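Local coordinates for protein thioesterase (Streptomyces coelicolor, PDB 3QMW) that probably hydrolyses thioesters as an alpha/beta-hydrolase-fold thioesterase of the prodiginine biosynthetic pathway, at residues Asp98-Gly103 / His128-Gly133. Numbering follows the deposited sequence.
Sequences DYALFG and HLFVSG
Ala100 turns its methyl toward His128, its CB 4.0 Å from His128 CB, and the same methyl carbon, Ala100 CB, is 4.2 Å from Phe130 CE2. At Leu101 the backbone pairing begins: Leu101 N donates to His128 O, and Leu101 O accepts from Phe130 N at 2.7 Å with an N-H...O angle of 175°, a nearly straight bond. On the face shared with Leu129, Leu101 CB meets Leu129 CD1 at 3.8 Å, and both leucines rest on helix 106-120. The opposite face carries Phe102 and Phe130, whose side chains cross at about a right angle. With Phe102 CG anti to the backbone N (chi1 173°), the Phe102 ring presents its edge to Phe130 CB, which lies 3.7 Å from Phe102 CD1. Helix 246-258 touches both phenylalanine side chains, through Leu251 and Leu255. Further along, Phe102 CZ approaches Ser132 OG, a hydroxyl hydrogen-bonded to His104 ND1. Gly103 closes the pairing through both backbone groups, its N donating to Phe130 O and its O accepting from Ser132 N, each at 3.0 Å. The axes of the two short strands approach to 4.7 Å at 8° from parallel, as expected of neighbouring parallel strands; they lie mid-sheet, joined through helix 106-120 in a beta-alpha-beta crossover. In this alpha/beta hydrolase fold, strand 99-104 leads into the probable nucleophile elbow, where Gly103 opens the GxSxG pattern containing Ser105.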
ATOM      1  N   ASP D  98      -9.166 -12.569  15.328  1.00 57.07           N
ATOM      2  CA  ASP D  98      -8.699 -12.254  13.966  1.00 56.26           C
ATOM      3  C   ASP D  98      -8.796 -10.732  13.744  1.00 54.98           C
ATOM      4  O   ASP D  98      -9.644 -10.226  12.984  1.00 54.65           O
ATOM      5  CB  ASP D  98      -9.497 -13.027  12.890  1.00 56.28           C
ATOM      6  CG  ASP D  98      -9.321 -14.551  12.989  1.00 56.71           C
ATOM      7  OD1 ASP D  98      -8.259 -15.017  13.473  1.00 55.78           O
ATOM      8  OD2 ASP D  98     -10.254 -15.279  12.567  1.00 56.76           O
ATOM      9  N   TYR D  99      -7.923 -10.022  14.448  1.00 53.32           N
ATOM     10  CA  TYR D  99      -7.956  -8.576  14.490  1.00 52.26           C
ATOM     11  C   TYR D  99      -6.578  -8.039  14.838  1.00 50.83           C
ATOM     12  O   TYR D  99      -5.706  -8.784  15.292  1.00 50.68           O
ATOM     13  CB  TYR D  99      -8.979  -8.110  15.528  1.00 52.54           C
ATOM     14  CG  TYR D  99      -8.518  -8.272  16.962  1.00 53.16           C
ATOM     15  CD1 TYR D  99      -8.359  -9.536  17.527  1.00 53.54           C
ATOM     16  CD2 TYR D  99      -8.250  -7.161  17.760  1.00 54.19           C
ATOM     17  CE1 TYR D  99      -7.935  -9.696  18.843  1.00 53.60           C
ATOM     18  CE2 TYR D  99      -7.827  -7.306  19.083  1.00 54.84           C
ATOM     19  CZ  TYR D  99      -7.669  -8.578  19.622  1.00 54.92           C
ATOM     20  OH  TYR D  99      -7.245  -8.717  20.933  1.00 55.24           O
ATOM     21  N   ALA D 100      -6.385  -6.746  14.600  1.00 49.09           N
ATOM     22  CA  ALA D 100      -5.163  -6.056  15.013  1.00 47.76           C
ATOM     23  C   ALA D 100      -5.466  -4.619  15.432  1.00 46.28           C
ATOM     24  O   ALA D 100      -6.601  -4.149  15.314  1.00 46.17           O
ATOM     25  CB  ALA D 100      -4.131  -6.079  13.902  1.00 47.93           C
ATOM     26  N   LEU D 101      -4.441  -3.923  15.907  1.00 44.55           N
ATOM     27  CA  LEU D 101      -4.613  -2.599  16.470  1.00 43.21           C
ATOM     28  C   LEU D 101      -3.697  -1.624  15.771  1.00 42.39           C
ATOM     29  O   LEU D 101      -2.489  -1.873  15.664  1.00 41.66           O
ATOM     30  CB  LEU D 101      -4.313  -2.607  17.984  1.00 42.93           C
ATOM     31  CG  LEU D 101      -5.069  -3.658  18.816  1.00 41.84           C
ATOM     32  CD1 LEU D 101      -4.519  -3.750  20.225  1.00 38.07           C
ATOM     33  CD2 LEU D 101      -6.598  -3.391  18.797  1.00 39.89           C
ATOM     34  N   PHE D 102      -4.295  -0.528  15.288  1.00 41.69           N
ATOM     35  CA  PHE D 102      -3.571   0.675  14.892  1.00 40.77           C
ATOM     36  C   PHE D 102      -3.917   1.869  15.789  1.00 40.64           C
ATOM     37  O   PHE D 102      -5.091   2.129  16.065  1.00 40.75           O
ATOM     38  CB  PHE D 102      -3.877   1.100  13.454  1.00 40.45           C
ATOM     39  CG  PHE D 102      -3.265   2.420  13.120  1.00 39.72           C
ATOM     40  CD1 PHE D 102      -1.931   2.502  12.765  1.00 38.92           C
ATOM     41  CD2 PHE D 102      -3.976   3.591  13.288  1.00 38.48           C
ATOM     42  CE1 PHE D 102      -1.335   3.734  12.523  1.00 39.21           C
ATOM     43  CE2 PHE D 102      -3.378   4.821  13.049  1.00 38.84           C
ATOM     44  CZ  PHE D 102      -2.066   4.890  12.663  1.00 38.41           C
ATOM     45  N   GLY D 103      -2.900   2.624  16.193  1.00 39.96           N
ATOM     46  CA  GLY D 103      -3.124   3.876  16.880  1.00 39.51           C
ATOM     47  C   GLY D 103      -2.083   4.906  16.513  1.00 39.34           C
ATOM     48  O   GLY D 103      -0.919   4.576  16.354  1.00 39.32           O
ATOM     49  N   HIS D 128      -1.435  -8.249  15.185  1.00 56.45           N
ATOM     50  CA  HIS D 128      -0.378  -7.254  15.049  1.00 54.72           C
ATOM     51  C   HIS D 128      -0.722  -6.008  15.845  1.00 52.88           C
ATOM     52  O   HIS D 128      -1.878  -5.771  16.160  1.00 52.50           O
ATOM     53  CB  HIS D 128      -0.197  -6.890  13.569  1.00 54.70           C
ATOM     54  CG  HIS D 128       1.227  -6.679  13.173  1.00 54.92           C
ATOM     55  ND1 HIS D 128       1.956  -7.638  12.512  1.00 55.39           N
ATOM     56  CD2 HIS D 128       2.066  -5.633  13.368  1.00 56.14           C
ATOM     57  CE1 HIS D 128       3.183  -7.191  12.307  1.00 56.40           C
ATOM     58  NE2 HIS D 128       3.275  -5.977  12.818  1.00 56.78           N
ATOM     59  N   LEU D 129       0.297  -5.231  16.187  1.00 51.11           N
ATOM     60  CA  LEU D 129       0.116  -3.939  16.831  1.00 49.97           C
ATOM     61  C   LEU D 129       0.893  -2.863  16.078  1.00 48.87           C
ATOM     62  O   LEU D 129       2.114  -2.916  16.000  1.00 48.55           O
ATOM     63  CB  LEU D 129       0.582  -3.997  18.299  1.00 49.93           C
ATOM     64  CG  LEU D 129       0.622  -2.673  19.081  1.00 49.52           C
ATOM     65  CD1 LEU D 129      -0.761  -2.054  19.173  1.00 48.96           C
ATOM     66  CD2 LEU D 129       1.194  -2.891  20.460  1.00 49.26           C
ATOM     67  N   PHE D 130       0.172  -1.882  15.540  1.00 47.80           N
ATOM     68  CA  PHE D 130       0.778  -0.751  14.838  1.00 46.70           C
ATOM     69  C   PHE D 130       0.621   0.526  15.643  1.00 45.90           C
ATOM     70  O   PHE D 130      -0.464   0.827  16.140  1.00 45.27           O
ATOM     71  CB  PHE D 130       0.114  -0.556  13.478  1.00 46.63           C
ATOM     72  CG  PHE D 130       0.022  -1.803  12.673  1.00 46.09           C
ATOM     73  CD1 PHE D 130       1.090  -2.213  11.882  1.00 46.35           C
ATOM     74  CD2 PHE D 130      -1.123  -2.573  12.703  1.00 45.30           C
ATOM     75  CE1 PHE D 130       1.008  -3.364  11.137  1.00 46.09           C
ATOM     76  CE2 PHE D 130      -1.217  -3.732  11.954  1.00 45.56           C
ATOM     77  CZ  PHE D 130      -0.160  -4.128  11.169  1.00 46.32           C
ATOM     78  N   VAL D 131       1.706   1.279  15.758  1.00 45.27           N
ATOM     79  CA  VAL D 131       1.677   2.546  16.467  1.00 45.03           C
ATOM     80  C   VAL D 131       2.509   3.561  15.709  1.00 44.77           C
ATOM     81  O   VAL D 131       3.683   3.324  15.451  1.00 44.04           O
ATOM     82  CB  VAL D 131       2.222   2.425  17.930  1.00 45.10           C
ATOM     83  CG1 VAL D 131       1.624   1.221  18.649  1.00 44.38           C
ATOM     84  CG2 VAL D 131       3.755   2.372  17.955  1.00 45.36           C
ATOM     85  N   SER D 132       1.905   4.690  15.356  1.00 44.78           N
ATOM     86  CA  SER D 132       2.634   5.740  14.668  1.00 45.26           C
ATOM     87  C   SER D 132       2.672   7.012  15.501  1.00 45.79           C
ATOM     88  O   SER D 132       1.791   7.245  16.319  1.00 45.82           O
ATOM     89  CB  SER D 132       2.013   6.010  13.299  1.00 45.24           C
ATOM     90  OG  SER D 132       0.640   6.321  13.410  1.00 45.55           O
ATOM     91  N   GLY D 133       3.717   7.811  15.299  1.00 46.39           N
ATOM     92  CA  GLY D 133       3.891   9.082  15.988  1.00 46.97           C
ATOM     93  C   GLY D 133       3.725   9.026  17.496  1.00 47.58           C
ATOM     94  O   GLY D 133       3.227   9.972  18.097  1.00 47.66           O
TER